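Side-chain contacts in putative CRISPR-associated endoribonuclease-like protein Cas6 (Pyrococcus furiosus, PDB 3UFC), which probably binds crRNA as part of CRISPR adaptive immunity against viruses and plasmids, and is a Cas6 paralogue whose endoribonuclease activity remains putative: residues Leu79-Ser82 / Ile88-Gly91; Asn126-Leu131 / Glu216-Gly221; Lys164-Arg169 / Lys181-Glu186; Met207-Tyr212 / Gly235-Ile240. All coordinates share one frame; numbering follows the deposited sequence.

Contact 1. Residues Leu79-Ser82 / Ile88-Gly91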
loop_
_atom_site.group_PDB
_atom_site.type_symbol
_atom_site.label_atom_id
_atom_site.label_comp_id
_atom_site.label_asym_id
_atom_site.label_seq_id
_atom_site.Cartn_x
_atom_site.Cartn_y
_atom_site.Cartn_z
ATOM N N LEU A 79 8.927 -6.323 3.462
ATOM C CA LEU A 79 8.268 -5.166 2.876
ATOM C C LEU A 79 7.792 -5.643 1.505
ATOM O O LEU A 79 8.603 -6.091 0.686
ATOM C CB LEU A 79 9.249 -4.005 2.692
ATOM C CG LEU A 79 8.726 -2.831 1.855
ATOM C CD1 LEU A 79 7.539 -2.166 2.562
ATOM C CD2 LEU A 79 9.845 -1.820 1.632
ATOM N N TYR A 80 6.488 -5.573 1.256
ATOM C CA TYR A 80 5.964 -6.001 -0.038
ATOM C C TYR A 80 5.640 -4.799 -0.914
ATOM O O TYR A 80 5.161 -3.770 -0.435
ATOM C CB TYR A 80 4.717 -6.870 0.146
ATOM C CG TYR A 80 4.949 -8.061 1.048
ATOM C CD1 TYR A 80 4.796 -7.953 2.425
ATOM C CD2 TYR A 80 5.360 -9.289 0.523
ATOM C CE1 TYR A 80 5.046 -9.032 3.265
ATOM C CE2 TYR A 80 5.615 -10.378 1.353
ATOM C CZ TYR A 80 5.455 -10.241 2.723
ATOM O OH TYR A 80 5.699 -11.305 3.552
ATOM N N ILE A 81 5.915 -4.934 -2.203
ATOM C CA ILE A 81 5.667 -3.868 -3.156
ATOM C C ILE A 81 4.994 -4.482 -4.378
ATOM O O ILE A 81 5.287 -5.627 -4.743
ATOM C CB ILE A 81 6.991 -3.204 -3.583
ATOM C CG1 ILE A 81 7.687 -2.603 -2.357
ATOM C CG2 ILE A 81 6.728 -2.150 -4.638
ATOM C CD1 ILE A 81 9.022 -1.947 -2.668
ATOM N N SER A 82 4.084 -3.737 -4.999
ATOM C CA SER A 82 3.397 -4.241 -6.177
ATOM C C SER A 82 2.993 -3.141 -7.137
ATOM O O SER A 82 2.829 -1.981 -6.744
ATOM C CB SER A 82 2.152 -5.035 -5.769
ATOM O OG SER A 82 1.396 -5.395 -6.916
ATOM N N ILE A 88 7.827 -0.226 -13.596
ATOM C CA ILE A 88 7.945 0.424 -12.295
ATOM C C ILE A 88 8.668 -0.517 -11.345
ATOM O O ILE A 88 9.581 -0.112 -10.626
ATOM C CB ILE A 88 6.556 0.778 -11.694
ATOM C CG1 ILE A 88 5.972 1.998 -12.411
ATOM C CG2 ILE A 88 6.682 1.031 -10.192
ATOM C CD1 ILE A 88 4.619 2.447 -11.876
ATOM N N ILE A 89 8.256 -1.778 -11.348
ATOM C CA ILE A 89 8.874 -2.771 -10.487
ATOM C C ILE A 89 10.366 -2.946 -10.790
ATOM O O ILE A 89 11.178 -3.019 -9.872
ATOM C CB ILE A 89 8.167 -4.134 -10.620
ATOM C CG1 ILE A 89 6.722 -4.020 -10.118
ATOM C CG2 ILE A 89 8.924 -5.197 -9.824
ATOM C CD1 ILE A 89 6.600 -3.610 -8.660
ATOM N N LYS A 90 10.730 -3.006 -12.069
ATOM C CA LYS A 90 12.138 -3.180 -12.422
ATOM C C LYS A 90 12.953 -1.958 -12.009
ATOM O O LYS A 90 14.112 -2.080 -11.613
ATOM C CB LYS A 90 12.298 -3.453 -13.923
ATOM C CG LYS A 90 11.989 -2.286 -14.835
ATOM C CD LYS A 90 12.229 -2.665 -16.299
ATOM C CE LYS A 90 11.356 -3.843 -16.724
ATOM N NZ LYS A 90 11.543 -4.210 -18.159
ATOM N N GLY A 91 12.341 -0.781 -12.092
ATOM C CA GLY A 91 13.031 0.429 -11.685
ATOM C C GLY A 91 13.288 0.385 -10.187
ATOM O O GLY A 91 14.375 0.735 -9.719
#
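Ile81 and Ile89 form the first point at which strand segment 79-82 meets helix segment 88-91. The CB of Ile81 points toward the helix, and its branch methyl CG2 lies 4.3 Å from Ile89 CD1, a loose methyl-to-methyl approach between two buried side chains. One residue on, Ser82 contributes its backbone instead: Ile89 CD1 stands 3.9 Å from Ser82 C and 4.1 Å from Ser82 CA. CD1 of Ile89 thus touches both the Ile81 branch methyl and the Ser82 main chain. The bend at chi2 (-61°) turns CD1 of Ile89 away from a fully extended course and helps bring it to the strand. The CB of Ser82 points away from the helix, and its OG is hydrogen-bonded to Glu223 O. The contact illustrates how the third strand and second helix of the beta-alpha-beta-beta-alpha-beta plan, joined by a two-residue link, pack back on each other in a ferredoxin-like fold. Strand 77-83 lies between strands 53-59 and 3-11; Ile81 also packs on Ile5, Ile7 and Phe54, and Ile89 on Met3, placing helix 86-98 against the sheet, while Ser82 meets helix 215-224 and Met236.

Contact 2. Residues Asn126-Leu131 / Glu216-Gly221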
loop_
_atom_site.group_PDB
_atom_site.type_symbol
_atom_site.label_atom_id
_atom_site.label_comp_id
_atom_site.label_asym_id
_atom_site.label_seq_id
_atom_site.Cartn_x
_atom_site.Cartn_y
_atom_site.Cartn_z
ATOM N N ASN A 126 -13.331 -12.793 -4.723
ATOM C CA ASN A 126 -12.039 -12.971 -4.065
ATOM C C ASN A 126 -12.119 -12.554 -2.606
ATOM O O ASN A 126 -12.935 -11.714 -2.233
ATOM C CB ASN A 126 -10.968 -12.087 -4.720
ATOM C CG ASN A 126 -10.931 -12.213 -6.230
ATOM O OD1 ASN A 126 -10.408 -13.185 -6.772
ATOM N ND2 ASN A 126 -11.491 -11.219 -6.920
ATOM N N ILE A 127 -11.276 -13.151 -1.778
ATOM C CA ILE A 127 -11.208 -12.754 -0.385
ATOM C C ILE A 127 -9.861 -12.041 -0.308
ATOM O O ILE A 127 -8.822 -12.631 -0.611
ATOM C CB ILE A 127 -11.204 -13.945 0.579
ATOM C CG1 ILE A 127 -12.539 -14.692 0.504
ATOM C CG2 ILE A 127 -11.002 -13.444 2.004
ATOM C CD1 ILE A 127 -12.602 -15.875 1.442
ATOM N N PHE A 128 -9.890 -10.765 0.064
ATOM C CA PHE A 128 -8.671 -9.965 0.163
ATOM C C PHE A 128 -8.347 -9.629 1.615
ATOM O O PHE A 128 -9.246 -9.447 2.439
ATOM C CB PHE A 128 -8.819 -8.646 -0.618
ATOM C CG PHE A 128 -8.859 -8.808 -2.118
ATOM C CD1 PHE A 128 -9.988 -8.423 -2.840
ATOM C CD2 PHE A 128 -7.755 -9.303 -2.815
ATOM C CE1 PHE A 128 -10.019 -8.523 -4.233
ATOM C CE2 PHE A 128 -7.769 -9.408 -4.208
ATOM C CZ PHE A 128 -8.903 -9.016 -4.922
ATOM N N SER A 129 -7.058 -9.543 1.921
ATOM C CA SER A 129 -6.616 -9.185 3.259
ATOM C C SER A 129 -5.561 -8.092 3.095
ATOM O O SER A 129 -4.641 -8.226 2.288
ATOM C CB SER A 129 -6.022 -10.398 3.984
ATOM O OG SER A 129 -5.719 -10.063 5.327
ATOM N N THR A 130 -5.695 -7.017 3.867
ATOM C CA THR A 130 -4.780 -5.886 3.770
ATOM C C THR A 130 -3.365 -6.119 4.277
ATOM O O THR A 130 -3.164 -6.752 5.315
ATOM C CB THR A 130 -5.339 -4.651 4.524
ATOM O OG1 THR A 130 -5.690 -5.019 5.864
ATOM C CG2 THR A 130 -6.569 -4.105 3.820
ATOM N N LEU A 131 -2.393 -5.605 3.522
ATOM C CA LEU A 131 -0.986 -5.656 3.905
ATOM C C LEU A 131 -0.643 -4.221 4.348
ATOM O O LEU A 131 0.354 -3.979 5.024
ATOM C CB LEU A 131 -0.112 -6.099 2.725
ATOM C CG LEU A 131 -0.342 -7.555 2.293
ATOM C CD1 LEU A 131 0.612 -7.912 1.164
ATOM C CD2 LEU A 131 -0.135 -8.490 3.488
ATOM N N GLU A 216 -11.654 -6.866 -13.758
ATOM C CA GLU A 216 -10.696 -5.819 -14.125
ATOM C C GLU A 216 -10.352 -4.958 -12.909
ATOM O O GLU A 216 -9.188 -4.638 -12.669
ATOM C CB GLU A 216 -11.274 -4.910 -15.218
ATOM C CG GLU A 216 -11.540 -5.592 -16.556
ATOM C CD GLU A 216 -12.535 -4.817 -17.413
ATOM O OE1 GLU A 216 -12.111 -3.995 -18.256
ATOM O OE2 GLU A 216 -13.754 -5.026 -17.230
ATOM N N ILE A 217 -11.365 -4.583 -12.138
ATOM C CA ILE A 217 -11.129 -3.747 -10.967
ATOM C C ILE A 217 -10.460 -4.530 -9.842
ATOM O O ILE A 217 -9.627 -3.991 -9.120
ATOM C CB ILE A 217 -12.449 -3.094 -10.464
ATOM C CG1 ILE A 217 -12.930 -2.064 -11.492
ATOM C CG2 ILE A 217 -12.224 -2.412 -9.115
ATOM C CD1 ILE A 217 -14.249 -1.413 -11.155
ATOM N N ALA A 218 -10.823 -5.800 -9.694
ATOM C CA ALA A 218 -10.223 -6.634 -8.658
ATOM C C ALA A 218 -8.725 -6.795 -8.942
ATOM O O ALA A 218 -7.891 -6.721 -8.036
ATOM C CB ALA A 218 -10.902 -8.001 -8.629
ATOM N N LYS A 219 -8.395 -7.009 -10.209
ATOM C CA LYS A 219 -7.009 -7.175 -10.625
ATOM C C LYS A 219 -6.237 -5.875 -10.419
ATOM O O LYS A 219 -5.089 -5.887 -9.968
ATOM C CB LYS A 219 -6.957 -7.594 -12.094
ATOM C CG LYS A 219 -5.565 -7.926 -12.600
ATOM C CD LYS A 219 -5.630 -8.559 -13.989
ATOM C CE LYS A 219 -4.249 -8.971 -14.487
ATOM N NZ LYS A 219 -3.331 -7.811 -14.676
ATOM N N PHE A 220 -6.876 -4.755 -10.743
ATOM C CA PHE A 220 -6.248 -3.447 -10.577
ATOM C C PHE A 220 -5.952 -3.179 -9.100
ATOM O O PHE A 220 -4.876 -2.694 -8.754
ATOM C CB PHE A 220 -7.162 -2.347 -11.112
ATOM C CG PHE A 220 -6.534 -0.980 -11.096
ATOM C CD1 PHE A 220 -5.732 -0.556 -12.150
ATOM C CD2 PHE A 220 -6.737 -0.121 -10.020
ATOM C CE1 PHE A 220 -5.137 0.708 -12.137
ATOM C CE2 PHE A 220 -6.146 1.151 -9.995
ATOM C CZ PHE A 220 -5.346 1.563 -11.054
ATOM N N GLY A 221 -6.915 -3.491 -8.233
ATOM C CA GLY A 221 -6.728 -3.274 -6.805
ATOM C C GLY A 221 -5.681 -4.208 -6.221
ATOM O O GLY A 221 -4.935 -3.847 -5.305
#
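At 8.0 Å, Asn126 CA and Ala218 CA are the closest CA atoms between strand segment 126-131 and helix segment 216-221. That separation leaves room for side chains between the two, and no hydrogen bond crosses it. The helix keeps its own bonding, as in Phe220 N to Glu216 O at 3.0 Å. Two strand residues of the same face, Asn126 and Phe128, both point toward the helix and meet it at one small residue. Asn126 ND2 lies 3.7 Å from Ala218 CB, a packing contact; the amide nitrogen is hydrogen-bonded to Lys123 O. Here, as an example of helix-on-sheet packing, the first core strand of the C-terminal ferredoxin-like domain lies against its second helix, and the amide and the ring both meet that helix at Ala218. With its CG beside the backbone N (chi1 -70°), Phe128 sends CZ forward to within 4.3 Å of Ala218 CB and 4.0 Å of Ala218 O, which approaches the ring obliquely. One face of that ring is met by Asn126 CB, 3.6 Å above the plane and offset toward the rim, so the two strand side chains pack on each other as well as on the helix. Phe226 adds a second ring against Phe128, with the planes at about 55°, and Tyr211 and Ile122 touch Ala218.

Contact 3. Residues Lys164-Arg169 / Lys181-Glu186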
loop_
_atom_site.group_PDB
_atom_site.type_symbol
_atom_site.label_atom_id
_atom_site.label_comp_id
_atom_site.label_asym_id
_atom_site.label_seq_id
_atom_site.Cartn_x
_atom_site.Cartn_y
_atom_site.Cartn_z
ATOM N N LYS A 164 -15.935 4.850 -6.967
ATOM C CA LYS A 164 -15.521 5.994 -7.775
ATOM C C LYS A 164 -14.007 6.124 -7.845
ATOM O O LYS A 164 -13.444 6.375 -8.910
ATOM C CB LYS A 164 -16.096 7.301 -7.215
ATOM C CG LYS A 164 -15.843 8.487 -8.132
ATOM C CD LYS A 164 -16.012 9.822 -7.422
ATOM C CE LYS A 164 -14.860 10.070 -6.463
ATOM N NZ LYS A 164 -14.834 11.477 -5.981
ATOM N N VAL A 165 -13.355 5.978 -6.699
ATOM C CA VAL A 165 -11.905 6.073 -6.641
ATOM C C VAL A 165 -11.250 5.044 -7.567
ATOM O O VAL A 165 -10.353 5.377 -8.336
ATOM C CB VAL A 165 -11.394 5.856 -5.198
ATOM C CG1 VAL A 165 -9.885 5.656 -5.196
ATOM C CG2 VAL A 165 -11.752 7.062 -4.347
ATOM N N MET A 166 -11.707 3.795 -7.498
ATOM C CA MET A 166 -11.130 2.748 -8.334
ATOM C C MET A 166 -11.328 3.042 -9.825
ATOM O O MET A 166 -10.412 2.838 -10.623
ATOM C CB MET A 166 -11.717 1.381 -7.965
ATOM C CG MET A 166 -11.389 0.929 -6.526
ATOM S SD MET A 166 -9.615 1.025 -6.111
ATOM C CE MET A 166 -8.989 -0.375 -7.058
ATOM N N LEU A 167 -12.506 3.539 -10.202
ATOM C CA LEU A 167 -12.764 3.855 -11.610
ATOM C C LEU A 167 -11.858 4.982 -12.107
ATOM O O LEU A 167 -11.328 4.922 -13.216
ATOM C CB LEU A 167 -14.231 4.248 -11.820
ATOM C CG LEU A 167 -15.260 3.139 -11.574
ATOM C CD1 LEU A 167 -16.675 3.668 -11.804
ATOM C CD2 LEU A 167 -14.971 1.974 -12.506
ATOM N N LEU A 168 -11.684 6.006 -11.275
ATOM C CA LEU A 168 -10.843 7.155 -11.608
ATOM C C LEU A 168 -9.374 6.743 -11.757
ATOM O O LEU A 168 -8.702 7.133 -12.710
ATOM C CB LEU A 168 -10.964 8.211 -10.506
ATOM C CG LEU A 168 -11.757 9.504 -10.723
ATOM C CD1 LEU A 168 -12.899 9.305 -11.698
ATOM C CD2 LEU A 168 -12.269 9.987 -9.370
ATOM N N ARG A 169 -8.874 5.975 -10.794
ATOM C CA ARG A 169 -7.487 5.516 -10.838
ATOM C C ARG A 169 -7.266 4.598 -12.045
ATOM O O ARG A 169 -6.262 4.713 -12.749
ATOM C CB ARG A 169 -7.131 4.783 -9.540
ATOM C CG ARG A 169 -7.126 5.674 -8.293
ATOM C CD ARG A 169 -6.684 4.882 -7.074
ATOM N NE ARG A 169 -5.444 4.153 -7.353
ATOM C CZ ARG A 169 -5.143 2.970 -6.829
ATOM N NH1 ARG A 169 -5.989 2.378 -5.986
ATOM N NH2 ARG A 169 -4.018 2.361 -7.176
ATOM N N LYS A 181 -17.660 -2.035 -14.620
ATOM C CA LYS A 181 -17.389 -1.057 -13.573
ATOM C C LYS A 181 -18.053 -1.352 -12.237
ATOM O O LYS A 181 -17.932 -0.561 -11.305
ATOM C CB LYS A 181 -17.843 0.329 -14.039
ATOM C CG LYS A 181 -17.323 0.729 -15.410
ATOM C CD LYS A 181 -17.983 2.008 -15.900
ATOM C CE LYS A 181 -17.453 2.410 -17.268
ATOM N NZ LYS A 181 -17.608 1.320 -18.275
ATOM N N ASP A 182 -18.730 -2.486 -12.118
ATOM C CA ASP A 182 -19.436 -2.775 -10.874
ATOM C C ASP A 182 -18.859 -3.841 -9.952
ATOM O O ASP A 182 -18.342 -4.860 -10.401
ATOM C CB ASP A 182 -20.889 -3.131 -11.196
ATOM C CG ASP A 182 -21.539 -2.129 -12.136
ATOM O OD1 ASP A 182 -21.566 -0.922 -11.807
ATOM O OD2 ASP A 182 -22.019 -2.550 -13.209
ATOM N N PHE A 183 -18.965 -3.591 -8.649
ATOM C CA PHE A 183 -18.501 -4.533 -7.638
ATOM C C PHE A 183 -19.057 -4.174 -6.273
ATOM O O PHE A 183 -19.502 -3.052 -6.047
ATOM C CB PHE A 183 -16.964 -4.573 -7.584
ATOM C CG PHE A 183 -16.327 -3.361 -6.938
ATOM C CD1 PHE A 183 -16.170 -3.287 -5.559
ATOM C CD2 PHE A 183 -15.842 -2.317 -7.719
ATOM C CE1 PHE A 183 -15.532 -2.187 -4.962
ATOM C CE2 PHE A 183 -15.204 -1.212 -7.134
ATOM C CZ PHE A 183 -15.049 -1.153 -5.754
ATOM N N ARG A 184 -19.038 -5.144 -5.368
ATOM C CA ARG A 184 -19.506 -4.939 -4.007
ATOM C C ARG A 184 -18.546 -5.691 -3.095
ATOM O O ARG A 184 -17.734 -6.492 -3.563
ATOM C CB ARG A 184 -20.933 -5.480 -3.828
ATOM C CG ARG A 184 -21.084 -6.976 -4.076
ATOM C CD ARG A 184 -22.469 -7.483 -3.652
ATOM N NE ARG A 184 -22.679 -8.888 -4.005
ATOM C CZ ARG A 184 -22.798 -9.337 -5.253
ATOM N NH1 ARG A 184 -22.730 -8.494 -6.276
ATOM N NH2 ARG A 184 -22.981 -10.631 -5.483
ATOM N N ILE A 185 -18.621 -5.426 -1.800
ATOM C CA ILE A 185 -17.746 -6.100 -0.853
ATOM C C ILE A 185 -18.510 -6.450 0.405
ATOM O O ILE A 185 -19.511 -5.812 0.732
ATOM C CB ILE A 185 -16.550 -5.211 -0.424
ATOM C CG1 ILE A 185 -17.049 -4.051 0.445
ATOM C CG2 ILE A 185 -15.815 -4.680 -1.652
ATOM C CD1 ILE A 185 -15.948 -3.356 1.217
ATOM N N GLU A 186 -18.045 -7.473 1.107
ATOM C CA GLU A 186 -18.670 -7.841 2.362
ATOM C C GLU A 186 -17.549 -7.960 3.381
ATOM O O GLU A 186 -16.602 -8.729 3.204
ATOM C CB GLU A 186 -19.471 -9.144 2.239
ATOM C CG GLU A 186 -18.685 -10.413 2.027
ATOM C CD GLU A 186 -19.591 -11.637 1.995
ATOM O OE1 GLU A 186 -20.327 -11.860 2.979
ATOM O OE2 GLU A 186 -19.571 -12.376 0.990
#
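A leucine methyl resting on the base of a lysine chain is the closer of two packing contacts between helix segment 164-169 and segment 181-186: Leu167 CD2 lies 3.6 Å from Lys181 CB and 3.9 Å from Lys181 CG. The other methyl, Leu167 CD1, is farther at 4.2 Å from Lys181 CB. The two side chains cross at about a right angle, and the touching is at CB and CG of the lysine. The second contact, between aliphatic and aromatic groups, is looser: Met166 CG approaches the Phe183 ring obliquely, 4.3 Å from Phe183 CZ. Both Met166 and Phe183 are buried and direct their CB atoms toward the opposing segment.

No hydrogen bond joins the two segments, a case of packing inside and polar bonding to neighbours. The end of Lys181 leads away from the helix, is bent at its last torsion (chi4 56°) and places NZ in a hydrogen bond with Pro178 O. Phe183 O accepts one from Arg163 NE, a residue of the same helix just before the segment.

The contact packs the first helix of the C-terminal ferredoxin-like domain, 158-174, over the start of strand 183-197 and the loop just before it. Helix 215-224 lies alongside: Ile217 touches both Leu167 and Phe183, and Phe220 touches Met166. Tyr211 of strand 200-213 meets the Phe183 ring with planes at about 20°.

Contact 4. Residues Met207-Tyr212 / Gly235-Ile240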
loop_
_atom_site.group_PDB
_atom_site.type_symbol
_atom_site.label_atom_id
_atom_site.label_comp_id
_atom_site.label_asym_id
_atom_site.label_seq_id
_atom_site.Cartn_x
_atom_site.Cartn_y
_atom_site.Cartn_z
ATOM N N MET A 207 -8.243 -4.639 6.939
ATOM C CA MET A 207 -9.443 -5.446 6.803
ATOM C C MET A 207 -9.338 -6.677 5.925
ATOM O O MET A 207 -8.442 -6.807 5.094
ATOM C CB MET A 207 -10.575 -4.552 6.265
ATOM C CG MET A 207 -10.231 -3.847 4.935
ATOM S SD MET A 207 -11.354 -2.479 4.406
ATOM C CE MET A 207 -12.659 -3.388 3.600
ATOM N N VAL A 208 -10.275 -7.591 6.146
ATOM C CA VAL A 208 -10.387 -8.800 5.353
ATOM C C VAL A 208 -11.793 -8.648 4.792
ATOM O O VAL A 208 -12.740 -8.393 5.541
ATOM C CB VAL A 208 -10.301 -10.081 6.217
ATOM C CG1 VAL A 208 -10.595 -11.304 5.355
ATOM C CG2 VAL A 208 -8.915 -10.196 6.837
ATOM N N PHE A 209 -11.930 -8.757 3.480
ATOM C CA PHE A 209 -13.238 -8.607 2.868
ATOM C C PHE A 209 -13.379 -9.474 1.643
ATOM O O PHE A 209 -12.397 -9.782 0.971
ATOM C CB PHE A 209 -13.497 -7.145 2.472
ATOM C CG PHE A 209 -12.521 -6.596 1.456
ATOM C CD1 PHE A 209 -11.234 -6.214 1.836
ATOM C CD2 PHE A 209 -12.896 -6.440 0.125
ATOM C CE1 PHE A 209 -10.338 -5.684 0.901
ATOM C CE2 PHE A 209 -12.010 -5.911 -0.813
ATOM C CZ PHE A 209 -10.724 -5.531 -0.418
ATOM N N ARG A 210 -14.612 -9.876 1.360
ATOM C CA ARG A 210 -14.878 -10.681 0.181
ATOM C C ARG A 210 -15.333 -9.694 -0.890
ATOM O O ARG A 210 -16.222 -8.877 -0.656
ATOM C CB ARG A 210 -15.971 -11.724 0.467
ATOM C CG ARG A 210 -16.247 -12.649 -0.712
ATOM C CD ARG A 210 -17.245 -13.764 -0.386
ATOM N NE ARG A 210 -16.691 -14.797 0.486
ATOM C CZ ARG A 210 -16.886 -14.858 1.798
ATOM N NH1 ARG A 210 -17.628 -13.943 2.406
ATOM N NH2 ARG A 210 -16.343 -15.839 2.504
ATOM N N TYR A 211 -14.694 -9.760 -2.052
ATOM C CA TYR A 211 -14.998 -8.884 -3.182
ATOM C C TYR A 211 -15.849 -9.628 -4.211
ATOM O O TYR A 211 -15.537 -10.767 -4.556
ATOM C CB TYR A 211 -13.679 -8.441 -3.836
ATOM C CG TYR A 211 -13.810 -7.650 -5.126
ATOM C CD1 TYR A 211 -13.618 -6.269 -5.143
ATOM C CD2 TYR A 211 -14.079 -8.290 -6.335
ATOM C CE1 TYR A 211 -13.682 -5.544 -6.334
ATOM C CE2 TYR A 211 -14.147 -7.574 -7.532
ATOM C CZ TYR A 211 -13.946 -6.204 -7.524
ATOM O OH TYR A 211 -13.984 -5.502 -8.707
ATOM N N TYR A 212 -16.909 -8.982 -4.696
ATOM C CA TYR A 212 -17.795 -9.566 -5.712
ATOM C C TYR A 212 -17.906 -8.629 -6.909
ATOM O O TYR A 212 -18.265 -7.463 -6.747
ATOM C CB TYR A 212 -19.227 -9.758 -5.195
ATOM C CG TYR A 212 -19.419 -10.771 -4.095
ATOM C CD1 TYR A 212 -19.174 -10.441 -2.767
ATOM C CD2 TYR A 212 -19.882 -12.058 -4.385
ATOM C CE1 TYR A 212 -19.387 -11.361 -1.750
ATOM C CE2 TYR A 212 -20.098 -12.988 -3.374
ATOM C CZ TYR A 212 -19.849 -12.632 -2.059
ATOM O OH TYR A 212 -20.057 -13.546 -1.055
ATOM N N GLY A 235 -3.426 0.523 0.990
ATOM C CA GLY A 235 -4.313 -0.288 0.173
ATOM C C GLY A 235 -3.806 -1.574 -0.441
ATOM O O GLY A 235 -4.502 -2.173 -1.261
ATOM N N MET A 236 -2.614 -2.015 -0.063
ATOM C CA MET A 236 -2.101 -3.249 -0.640
ATOM C C MET A 236 -2.792 -4.432 0.010
ATOM O O MET A 236 -2.998 -4.445 1.219
ATOM C CB MET A 236 -0.588 -3.364 -0.445
ATOM C CG MET A 236 0.004 -4.528 -1.237
ATOM S SD MET A 236 1.800 -4.610 -1.183
ATOM C CE MET A 236 2.071 -6.123 -2.228
ATOM N N VAL A 237 -3.159 -5.420 -0.799
ATOM C CA VAL A 237 -3.826 -6.604 -0.279
ATOM C C VAL A 237 -3.204 -7.884 -0.820
ATOM O O VAL A 237 -2.453 -7.867 -1.794
ATOM C CB VAL A 237 -5.325 -6.631 -0.670
ATOM C CG1 VAL A 237 -6.068 -5.465 -0.040
ATOM C CG2 VAL A 237 -5.462 -6.588 -2.178
ATOM N N LYS A 238 -3.531 -8.991 -0.170
ATOM C CA LYS A 238 -3.076 -10.308 -0.599
ATOM C C LYS A 238 -4.347 -11.140 -0.711
ATOM O O LYS A 238 -5.383 -10.769 -0.157
ATOM C CB LYS A 238 -2.158 -10.942 0.444
ATOM C CG LYS A 238 -2.849 -11.281 1.752
ATOM C CD LYS A 238 -1.877 -11.968 2.699
ATOM C CE LYS A 238 -2.496 -12.203 4.065
ATOM N NZ LYS A 238 -1.513 -12.827 5.000
ATOM N N ILE A 239 -4.273 -12.252 -1.430
ATOM C CA ILE A 239 -5.422 -13.134 -1.580
ATOM C C ILE A 239 -5.336 -14.261 -0.557
ATOM O O ILE A 239 -4.252 -14.767 -0.275
ATOM C CB ILE A 239 -5.466 -13.755 -2.994
ATOM C CG1 ILE A 239 -5.850 -12.684 -4.014
ATOM C CG2 ILE A 239 -6.456 -14.920 -3.038
ATOM C CD1 ILE A 239 -5.804 -13.159 -5.440
ATOM N N ILE A 240 -6.472 -14.632 0.021
ATOM C CA ILE A 240 -6.511 -15.736 0.972
ATOM C C ILE A 240 -7.585 -16.715 0.509
ATOM O O ILE A 240 -8.657 -16.308 0.059
ATOM C CB ILE A 240 -6.803 -15.267 2.421
ATOM C CG1 ILE A 240 -8.069 -14.429 2.468
ATOM C CG2 ILE A 240 -5.624 -14.468 2.962
ATOM C CD1 ILE A 240 -8.367 -13.871 3.850
#
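Across segments 207-212 and 235-240 the closest approach is Val208 CG1 to Ile240 CD1, 3.7 Å. The two side chains cross at about a right angle, and a single methyl from each does the touching. Ile240 holds CG1 between its backbone N and carbonyl carbon (chi1 54°), the crowded position, and from there the extended chain carries CD1 to the valine. Val208 answers with the branch anti to its N (chi1 173°).

Val237 points toward the other segment and puts CG1 4.4 Å from Phe209 CE1, meeting the ring obliquely. The CB of Phe209 points away, yet its ring end comes nearer and completes this looser pair. Val208 and Phe209, being successive strand residues, reach out on opposite faces of the sheet, and each finds its own aliphatic partner.

These strands exemplify packing between next-but-one strands. Strand 125-130 runs between 200-213 and 237-239 and is hydrogen-bonded to both, which explains the 8.9 Å from Val208 CA to Val237 CA. Ile240 packs on Ile127 and Val208 on Ser129 on one face, while on the other Phe128 touches both Val237 and Tyr211, as in a ferredoxin-like sheet whose first core strand lies between the third and the fourth.

With no hydrogen bond across it, the contact is purely apolar: side chains reach past the middle strand, whose backbone supplies the directional bonding.

Contact 1 closes first, within the N-terminal ferredoxin-like domain, joining a strand and the helix that follows after a short link. Contact 2 opens later, at the first core strand of the second domain, and closes across 84 residues on helix 215-224. Contact 3 lies wholly within that span, with 11 residues between its segments, and ties helix 158-174 to the start of strand 183-197. Contact 4 opens inside it too, but closes beyond it, so contacts 2 and 4 cross; they share one sheet and their centres are about 5 Å apart. Met236 of contact 4 packs against Tyr80 and Ser82 of contact 1, linking the two domains, and Met166 of contact 3 packs on Gly221 of contact 2.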